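Local coordinates for protein tRNA (guanine-N(1)-)-methyltransferase (Corynebacterium diphtheriae, PDB 7KFF) that transfers a methyl group from S-adenosyl-L-methionine to N1 of a guanine in tRNA, probably the guanine that follows the anticodon, at residues K62-S67 and M75-T80; D87-M92 and H161-C166; R266-L271 and Q292-G297. All coordinates share one frame; numbering follows the deposited sequence.

Contact 1: residues K62-S67 and M75-T80; sequences KSVDDS and MVMKPT
Asp-66 and Val-76 are the hydrogen-bonded pair of a short antiparallel beta hairpin. Val-76 N meets Asp-66 O at 2.8 Å, an almost straight bond (171°), and Asp-66 N returns one to Val-76 O at 2.9 Å. Asp-65 and Met-77 form the adjoining non-hydrogen-bonded pair, where Asp-65 CA makes a CH...O contact of 3.2 Å with Val-76 O. Beyond it, Val-64 O accepts Lys-78 N at 2.9 Å, tying the N-cap residue of helix 79-90 to the residue just before strand 65-66.

Much of the van der Waals contact comes from the Lys-78 chain and from the selenomethionine Met-75, which curls back over the other strand. The turn at chi3 (-86°) brings Met-75 CE against Asp-65 OD2 (3.1 Å) and Asp-66 CA (3.4 Å). The Val-64 and Met-77 side chains lie side by side, Val-64 CG2 4.1 Å from Met-77 CE. The remaining polar link is weak: Lys-78, extended beyond CG, runs past the backbone of Val-64 and offers NZ to Ser-63 OG at 3.2 Å.

The hairpin leads directly into helix 79-90. Met-77 is bonded through its backbone to Gly-171 and Asp-173, just before helix 174-180, on which Pro-79 packs; at the dimer interface, Ser-67 O is hydrogen-bonded to Thr-240 of the second subunit.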
loop_
_atom_site.group_PDB
_atom_site.type_symbol
_atom_site.label_atom_id
_atom_site.label_comp_id
_atom_site.label_asym_id
_atom_site.label_seq_id
_atom_site.Cartn_x
_atom_site.Cartn_y
_atom_site.Cartn_z
ATOM N N LYS A 62 -6.614 -23.922 18.490
ATOM C CA LYS A 62 -5.845 -22.705 18.210
ATOM C C LYS A 62 -6.694 -21.666 17.477
ATOM O O LYS A 62 -6.268 -21.050 16.494
ATOM C CB LYS A 62 -4.561 -23.015 17.441
ATOM C CG LYS A 62 -3.755 -24.181 18.009
ATOM C CD LYS A 62 -3.288 -23.924 19.436
ATOM C CE LYS A 62 -1.947 -23.195 19.481
ATOM N NZ LYS A 62 -1.572 -22.784 20.869
ATOM N N SER A 63 -7.907 -21.461 17.984
ATOM C CA SER A 63 -8.854 -20.554 17.356
ATOM C C SER A 63 -8.497 -19.107 17.659
ATOM O O SER A 63 -8.211 -18.749 18.805
ATOM C CB SER A 63 -10.262 -20.838 17.869
ATOM O OG SER A 63 -11.202 -19.996 17.238
ATOM N N VAL A 64 -8.526 -18.267 16.629
ATOM C CA VAL A 64 -8.242 -16.845 16.786
ATOM C C VAL A 64 -9.417 -15.960 16.388
ATOM O O VAL A 64 -9.299 -14.728 16.450
ATOM C CB VAL A 64 -6.971 -16.420 16.029
ATOM C CG1 VAL A 64 -5.777 -17.220 16.486
ATOM C CG2 VAL A 64 -7.190 -16.531 14.532
ATOM N N ASP A 65 -10.535 -16.543 15.955
ATOM C CA ASP A 65 -11.639 -15.764 15.411
ATOM C C ASP A 65 -12.962 -16.420 15.767
ATOM O O ASP A 65 -13.019 -17.605 16.108
ATOM C CB ASP A 65 -11.533 -15.594 13.889
ATOM C CG ASP A 65 -11.465 -16.914 13.155
ATOM O OD1 ASP A 65 -10.369 -17.509 13.104
ATOM O OD2 ASP A 65 -12.499 -17.357 12.637
ATOM N N ASP A 66 -14.031 -15.631 15.690
ATOM C CA ASP A 66 -15.361 -16.067 16.102
ATOM C C ASP A 66 -16.395 -15.188 15.406
ATOM O O ASP A 66 -16.072 -14.141 14.840
ATOM C CB ASP A 66 -15.449 -16.014 17.640
ATOM C CG ASP A 66 -16.573 -16.845 18.232
ATOM O OD1 ASP A 66 -17.303 -17.552 17.502
ATOM O OD2 ASP A 66 -16.687 -16.786 19.474
ATOM N N SER A 67 -17.650 -15.631 15.450
ATOM C CA SER A 67 -18.710 -14.926 14.752
ATOM C C SER A 67 -18.953 -13.541 15.345
ATOM O O SER A 67 -18.798 -13.333 16.549
ATOM C CB SER A 67 -20.008 -15.719 14.864
ATOM O OG SER A 67 -19.891 -16.941 14.176
HETATM N N MSE A 75 -15.981 -13.334 10.179
HETATM C CA MSE A 75 -15.401 -13.661 11.472
HETATM C C MSE A 75 -14.625 -12.469 11.968
HETATM O O MSE A 75 -14.100 -11.703 11.167
HETATM C CB MSE A 75 -14.484 -14.875 11.319
HETATM C CG MSE A 75 -15.229 -16.118 10.839
HETATM SE SE MSE A 75 -16.634 -16.757 12.037
HETATM C CE MSE A 75 -15.471 -17.874 13.203
ATOM N N VAL A 76 -14.548 -12.335 13.280
ATOM C CA VAL A 76 -13.845 -11.254 13.958
ATOM C C VAL A 76 -12.789 -11.876 14.850
ATOM O O VAL A 76 -13.047 -12.878 15.516
ATOM C CB VAL A 76 -14.840 -10.429 14.804
ATOM C CG1 VAL A 76 -14.140 -9.366 15.605
ATOM C CG2 VAL A 76 -15.911 -9.825 13.911
HETATM N N MSE A 77 -11.603 -11.291 14.869
HETATM C CA MSE A 77 -10.563 -11.853 15.714
HETATM C C MSE A 77 -10.760 -11.572 17.198
HETATM O O MSE A 77 -11.225 -10.492 17.583
HETATM C CB MSE A 77 -9.188 -11.382 15.300
HETATM C CG MSE A 77 -8.826 -11.688 13.848
HETATM SE SE MSE A 77 -7.096 -11.197 13.216
HETATM C CE MSE A 77 -6.294 -12.894 12.796
ATOM N N LYS A 78 -10.365 -12.566 18.012
ATOM C CA LYS A 78 -10.813 -12.671 19.394
ATOM C C LYS A 78 -9.991 -11.805 20.339
ATOM O O LYS A 78 -8.755 -11.882 20.323
ATOM C CB LYS A 78 -10.640 -14.125 19.860
ATOM C CG LYS A 78 -11.595 -15.131 19.262
ATOM C CD LYS A 78 -11.282 -16.543 19.796
ATOM C CE LYS A 78 -12.460 -17.479 19.732
ATOM N NZ LYS A 78 -12.098 -18.873 20.147
ATOM N N PRO A 79 -10.635 -11.032 21.218
ATOM C CA PRO A 79 -9.873 -10.290 22.238
ATOM C C PRO A 79 -9.108 -11.172 23.194
ATOM O O PRO A 79 -8.035 -10.770 23.656
ATOM C CB PRO A 79 -10.937 -9.468 22.985
ATOM C CG PRO A 79 -12.147 -9.573 22.239
ATOM C CD PRO A 79 -12.069 -10.713 21.254
ATOM N N THR A 80 -9.630 -12.354 23.530
ATOM C CA THR A 80 -8.956 -13.209 24.505
ATOM C C THR A 80 -7.652 -13.803 23.973
ATOM O O THR A 80 -6.862 -14.344 24.759
ATOM C CB THR A 80 -9.882 -14.327 24.983
ATOM O OG1 THR A 80 -10.326 -15.067 23.836
ATOM C CG2 THR A 80 -11.094 -13.760 25.759
#

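Contact 2: residues D87-M92 and H161-C166; sequences DDVATM and HIVFAC
His-161 reaches from its strand to the last part of helix 79-90 and sets its imidazole against three backbone oxygens, those of Val-89, Ala-90 and Met-92. The CB bond already points toward the helix, and CG carries the ring on in that direction. Further out, ND1 comes within 4.0 Å of Met-92 O. CE1 makes the nearest approach of the ring: Met-92 O lies over one face, 3.5 Å from CE1, while Val-89 O stands at the edge, in the ring plane, 3.7 Å from the same atom. Ala-90 O also lies near that plane, but farther off. NE2 sits 3.6 Å from Met-92 O, yet its hydrogen bond is to Asp-20 OD2 on strand 17-23, which should help to fix the turn of the ring.

Val-89 O is also the acceptor for Met-92 N. Met-92 O is buried here and has no hydrogen-bond partner in the model, although this residue is poorly ordered.

Two residues along the strand the contact becomes apolar. Val-89 CG1 fits against both methyls of Val-163, 3.9 Å from CG1 and 3.9 Å from CG2.

Helix 79-90 thus packs on one side of the parallel sheet of the SPOUT methyltransferase domain, where strand 161-165 runs between 17-23 and 137-141. Val-89 also touches Asp-20 and Ile-22 of strand 17-23, and on the sheet's other side Phe-164 packs on Val-203 and Ile-206 of helix 200-211.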
loop_
_atom_site.group_PDB
_atom_site.type_symbol
_atom_site.label_atom_id
_atom_site.label_comp_id
_atom_site.label_asym_id
_atom_site.label_seq_id
_atom_site.Cartn_x
_atom_site.Cartn_y
_atom_site.Cartn_z
ATOM N N ASP A 87 0.006 -7.751 25.179
ATOM C CA ASP A 87 0.633 -7.566 26.483
ATOM C C ASP A 87 2.062 -8.111 26.464
ATOM O O ASP A 87 2.999 -7.468 26.945
ATOM C CB ASP A 87 -0.139 -8.342 27.554
ATOM C CG ASP A 87 -1.527 -7.778 27.876
ATOM O OD1 ASP A 87 -1.893 -6.657 27.442
ATOM O OD2 ASP A 87 -2.290 -8.500 28.579
ATOM N N ASP A 88 2.235 -9.316 25.919
ATOM C CA ASP A 88 3.534 -9.985 25.951
ATOM C C ASP A 88 4.522 -9.313 25.008
ATOM O O ASP A 88 5.699 -9.129 25.349
ATOM C CB ASP A 88 3.354 -11.455 25.571
ATOM C CG ASP A 88 2.758 -12.303 26.696
ATOM O OD1 ASP A 88 2.549 -11.799 27.826
ATOM O OD2 ASP A 88 2.511 -13.510 26.453
ATOM N N VAL A 89 4.072 -8.937 23.813
ATOM C CA VAL A 89 5.018 -8.356 22.866
ATOM C C VAL A 89 5.484 -6.974 23.313
ATOM O O VAL A 89 6.573 -6.531 22.937
ATOM C CB VAL A 89 4.403 -8.336 21.455
ATOM C CG1 VAL A 89 5.214 -7.482 20.511
ATOM C CG2 VAL A 89 4.249 -9.749 20.948
ATOM N N ALA A 90 4.681 -6.275 24.127
ATOM C CA ALA A 90 5.086 -4.940 24.556
ATOM C C ALA A 90 6.354 -4.987 25.394
ATOM O O ALA A 90 7.100 -3.999 25.458
ATOM C CB ALA A 90 3.975 -4.260 25.344
ATOM N N THR A 91 6.615 -6.119 26.048
ATOM C CA THR A 91 7.798 -6.287 26.885
ATOM C C THR A 91 9.072 -6.586 26.093
ATOM O O THR A 91 10.060 -7.032 26.696
ATOM C CB THR A 91 7.585 -7.445 27.861
ATOM O OG1 THR A 91 7.690 -8.681 27.136
ATOM C CG2 THR A 91 6.233 -7.370 28.536
HETATM N N MSE A 92 9.088 -6.377 24.782
HETATM C CA MSE A 92 10.223 -6.819 23.973
HETATM C C MSE A 92 11.084 -5.668 23.449
HETATM O O MSE A 92 11.090 -5.367 22.257
HETATM C CB MSE A 92 9.729 -7.716 22.829
HETATM C CG MSE A 92 9.198 -9.079 23.301
HETATM SE SE MSE A 92 8.612 -10.210 21.820
HETATM C CE MSE A 92 7.701 -11.663 22.763
ATOM N N HIS A 161 10.457 1.429 18.977
ATOM C CA HIS A 161 9.730 0.164 19.000
ATOM C C HIS A 161 8.356 0.378 18.393
ATOM O O HIS A 161 7.543 1.136 18.951
ATOM C CB HIS A 161 9.577 -0.342 20.438
ATOM C CG HIS A 161 9.089 -1.746 20.529
ATOM N ND1 HIS A 161 8.581 -2.289 21.687
ATOM C CD2 HIS A 161 9.041 -2.730 19.600
ATOM C CE1 HIS A 161 8.259 -3.550 21.471
ATOM N NE2 HIS A 161 8.515 -3.840 20.211
ATOM N N ILE A 162 8.110 -0.301 17.276
ATOM C CA ILE A 162 6.810 -0.331 16.624
ATOM C C ILE A 162 6.307 -1.768 16.623
ATOM O O ILE A 162 7.015 -2.679 16.182
ATOM C CB ILE A 162 6.847 0.247 15.198
ATOM C CG1 ILE A 162 7.472 1.640 15.170
ATOM C CG2 ILE A 162 5.422 0.274 14.648
ATOM C CD1 ILE A 162 7.577 2.252 13.775
ATOM N N VAL A 163 5.090 -1.960 17.118
ATOM C CA VAL A 163 4.378 -3.232 17.080
ATOM C C VAL A 163 3.248 -3.088 16.076
ATOM O O VAL A 163 2.580 -2.045 16.027
ATOM C CB VAL A 163 3.869 -3.605 18.488
ATOM C CG1 VAL A 163 3.098 -4.905 18.447
ATOM C CG2 VAL A 163 5.050 -3.694 19.468
ATOM N N PHE A 164 3.040 -4.124 15.279
ATOM C CA PHE A 164 1.959 -4.191 14.306
ATOM C C PHE A 164 1.002 -5.326 14.645
ATOM O O PHE A 164 1.439 -6.459 14.836
ATOM C CB PHE A 164 2.495 -4.443 12.898
ATOM C CG PHE A 164 3.371 -3.359 12.355
ATOM C CD1 PHE A 164 4.723 -3.366 12.619
ATOM C CD2 PHE A 164 2.866 -2.399 11.498
ATOM C CE1 PHE A 164 5.561 -2.408 12.062
ATOM C CE2 PHE A 164 3.693 -1.445 10.935
ATOM C CZ PHE A 164 5.048 -1.454 11.218
ATOM N N ALA A 165 -0.294 -5.029 14.685
ATOM C CA ALA A 165 -1.344 -6.026 14.890
ATOM C C ALA A 165 -2.041 -6.256 13.556
ATOM O O ALA A 165 -2.766 -5.383 13.083
ATOM C CB ALA A 165 -2.342 -5.556 15.946
ATOM N N CYS A 166 -1.818 -7.419 12.943
ATOM C CA CYS A 166 -2.321 -7.702 11.603
ATOM C C CYS A 166 -3.693 -8.351 11.622
ATOM O O CYS A 166 -3.844 -9.481 12.086
ATOM C CB CYS A 166 -1.376 -8.610 10.826
ATOM S SG CYS A 166 0.276 -7.949 10.627
#

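Contact 3: residues R266-L271 and Q292-G297; sequences RREQSL and QAYVEG
Tyr-294 lays one face of its ring against Glu-268, and this is where the two helices pack tightly. Glu-268 CB stands over the face in a CH-pi contact, 3.9 Å from the ring centroid and displaced toward the rim, with CZ its nearest ring atom at 3.6 Å. The rest of the Glu-268 chain, extended beyond CG, continues past CE1 and CD1, and its carboxylate lies almost parallel to the ring, the planes 5° apart. Tyr-294 CE2 meets the backbone as well, 3.3 Å from Glu-268 O. The CB bond of Tyr-294 points toward helix 259-277, and CG lies anti to the backbone N (chi1 178°).

Helices 259-277 and 289-299 belong to the largely helical C-terminal part of the chain, which in TrmD enzymes follows the knotted SPOUT domain. Their axes here approach to 10.2 Å and cross at -52°.

On the buried side Leu-271 CB packs less closely, 4.0 Å from Tyr-294 CD2 and 4.2 Å from Val-295 CG2; Leu-282 of helix 279-283 touches both Leu-271 and Val-295. Toward Gln-269 the contact is looser: its NE2 stays 4.3 Å from Tyr-294 OH and makes no hydrogen bond with it, on a partly exposed flank of the helix pair.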
loop_
_atom_site.group_PDB
_atom_site.type_symbol
_atom_site.label_atom_id
_atom_site.label_comp_id
_atom_site.label_asym_id
_atom_site.label_seq_id
_atom_site.Cartn_x
_atom_site.Cartn_y
_atom_site.Cartn_z
ATOM N N ARG A 266 13.218 20.113 -14.976
ATOM C CA ARG A 266 12.755 19.181 -13.956
ATOM C C ARG A 266 11.521 19.730 -13.250
ATOM O O ARG A 266 10.574 18.994 -12.979
ATOM C CB ARG A 266 13.855 18.899 -12.933
ATOM C CG ARG A 266 15.097 18.173 -13.449
ATOM C CD ARG A 266 15.818 17.533 -12.275
ATOM N NE ARG A 266 17.272 17.681 -12.271
ATOM C CZ ARG A 266 18.126 16.821 -12.822
ATOM N NH1 ARG A 266 19.429 17.043 -12.738
ATOM N NH2 ARG A 266 17.685 15.750 -13.470
ATOM N N ARG A 267 11.508 21.033 -12.966
ATOM C CA ARG A 267 10.344 21.641 -12.327
ATOM C C ARG A 267 9.125 21.583 -13.243
ATOM O O ARG A 267 8.028 21.205 -12.812
ATOM C CB ARG A 267 10.660 23.079 -11.941
ATOM C CG ARG A 267 9.497 23.847 -11.379
ATOM C CD ARG A 267 9.377 23.631 -9.913
ATOM N NE ARG A 267 8.274 24.394 -9.339
ATOM C CZ ARG A 267 7.803 24.185 -8.120
ATOM N NH1 ARG A 267 8.348 23.248 -7.357
ATOM N NH2 ARG A 267 6.785 24.900 -7.676
ATOM N N GLU A 268 9.300 21.948 -14.514
ATOM C CA GLU A 268 8.192 21.856 -15.462
ATOM C C GLU A 268 7.625 20.444 -15.517
ATOM O O GLU A 268 6.406 20.247 -15.497
ATOM C CB GLU A 268 8.647 22.305 -16.846
ATOM C CG GLU A 268 8.955 23.796 -16.928
ATOM C CD GLU A 268 9.569 24.201 -18.271
ATOM O OE1 GLU A 268 9.923 23.308 -19.079
ATOM O OE2 GLU A 268 9.706 25.406 -18.513
ATOM N N GLN A 269 8.496 19.449 -15.598
ATOM C CA GLN A 269 8.014 18.082 -15.735
ATOM C C GLN A 269 7.284 17.618 -14.486
ATOM O O GLN A 269 6.358 16.811 -14.579
ATOM C CB GLN A 269 9.188 17.161 -16.047
ATOM C CG GLN A 269 9.770 17.375 -17.425
ATOM C CD GLN A 269 8.773 17.046 -18.514
ATOM O OE1 GLN A 269 8.205 15.949 -18.531
ATOM N NE2 GLN A 269 8.551 17.977 -19.421
ATOM N N SER A 270 7.696 18.113 -13.320
ATOM C CA SER A 270 6.972 17.831 -12.087
ATOM C C SER A 270 5.606 18.511 -12.082
ATOM O O SER A 270 4.593 17.883 -11.734
ATOM C CB SER A 270 7.847 18.256 -10.911
ATOM O OG SER A 270 7.168 18.181 -9.693
ATOM N N LEU A 271 5.542 19.766 -12.523
ATOM C CA LEU A 271 4.247 20.426 -12.660
ATOM C C LEU A 271 3.365 19.688 -13.659
ATOM O O LEU A 271 2.161 19.520 -13.429
ATOM C CB LEU A 271 4.431 21.861 -13.140
ATOM C CG LEU A 271 5.072 22.815 -12.139
ATOM C CD1 LEU A 271 5.527 24.094 -12.812
ATOM C CD2 LEU A 271 4.078 23.122 -11.008
ATOM N N GLN A 292 2.645 29.057 -12.791
ATOM C CA GLN A 292 1.245 29.209 -13.173
ATOM C C GLN A 292 1.110 29.368 -14.680
ATOM O O GLN A 292 0.229 28.753 -15.299
ATOM C CB GLN A 292 0.644 30.402 -12.432
ATOM C CG GLN A 292 -0.836 30.630 -12.702
ATOM C CD GLN A 292 -1.705 29.514 -12.171
ATOM O OE1 GLN A 292 -1.435 28.939 -11.129
ATOM N NE2 GLN A 292 -2.758 29.201 -12.903
ATOM N N ALA A 293 1.995 30.148 -15.294
ATOM C CA ALA A 293 1.953 30.300 -16.743
ATOM C C ALA A 293 2.232 28.981 -17.449
ATOM O O ALA A 293 1.610 28.672 -18.472
ATOM C CB ALA A 293 2.946 31.367 -17.186
ATOM N N TYR A 294 3.153 28.177 -16.911
ATOM C CA TYR A 294 3.439 26.886 -17.519
ATOM C C TYR A 294 2.208 25.989 -17.466
ATOM O O TYR A 294 1.840 25.346 -18.457
ATOM C CB TYR A 294 4.615 26.223 -16.801
ATOM C CG TYR A 294 4.913 24.863 -17.368
ATOM C CD1 TYR A 294 5.587 24.728 -18.574
ATOM C CD2 TYR A 294 4.498 23.714 -16.711
ATOM C CE1 TYR A 294 5.849 23.485 -19.107
ATOM C CE2 TYR A 294 4.750 22.473 -17.235
ATOM C CZ TYR A 294 5.429 22.360 -18.427
ATOM O OH TYR A 294 5.684 21.111 -18.946
ATOM N N VAL A 295 1.558 25.929 -16.303
ATOM C CA VAL A 295 0.382 25.076 -16.160
ATOM C C VAL A 295 -0.761 25.563 -17.047
ATOM O O VAL A 295 -1.486 24.756 -17.645
ATOM C CB VAL A 295 -0.020 24.969 -14.680
ATOM C CG1 VAL A 295 -1.347 24.261 -14.544
ATOM C CG2 VAL A 295 1.063 24.225 -13.916
ATOM N N GLU A 296 -0.937 26.881 -17.162
ATOM C CA GLU A 296 -1.957 27.400 -18.068
ATOM C C GLU A 296 -1.681 26.997 -19.509
ATOM O O GLU A 296 -2.620 26.797 -20.288
ATOM C CB GLU A 296 -2.042 28.925 -17.941
ATOM C CG GLU A 296 -2.786 29.393 -16.696
ATOM C CD GLU A 296 -2.599 30.876 -16.406
ATOM O OE1 GLU A 296 -1.883 31.562 -17.173
ATOM O OE2 GLU A 296 -3.165 31.352 -15.399
ATOM N N GLY A 297 -0.407 26.870 -19.884
ATOM C CA GLY A 297 -0.080 26.384 -21.214
ATOM C C GLY A 297 -0.489 24.943 -21.426
ATOM O O GLY A 297 -0.833 24.550 -22.546
#

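How the contacts relate
Contacts 1 and 2 share helix 79-90, the first at its start and the second toward its end; their centres are 19 Å apart. They also touch, Met-77 SE lying 3.8 Å from Cys-166 O. Contact 1 is the nearest to bound S-adenosyl-L-homocysteine, with the Met-77 side chain about 7 Å away, against about 13 Å for Val-163 of contact 2 and about 12 Å for Gln-269 of contact 3. Contact 3 lies on the opposite side of the chain's centre, its nearest atoms about 40 Å from contact 1 and 28 Å from contact 2. Across the dimer, however, it adjoins the second subunit's hairpin: Arg-266 makes weak hydrogen bonds to Gly-70 and Gly-71 there, between the hairpin strands.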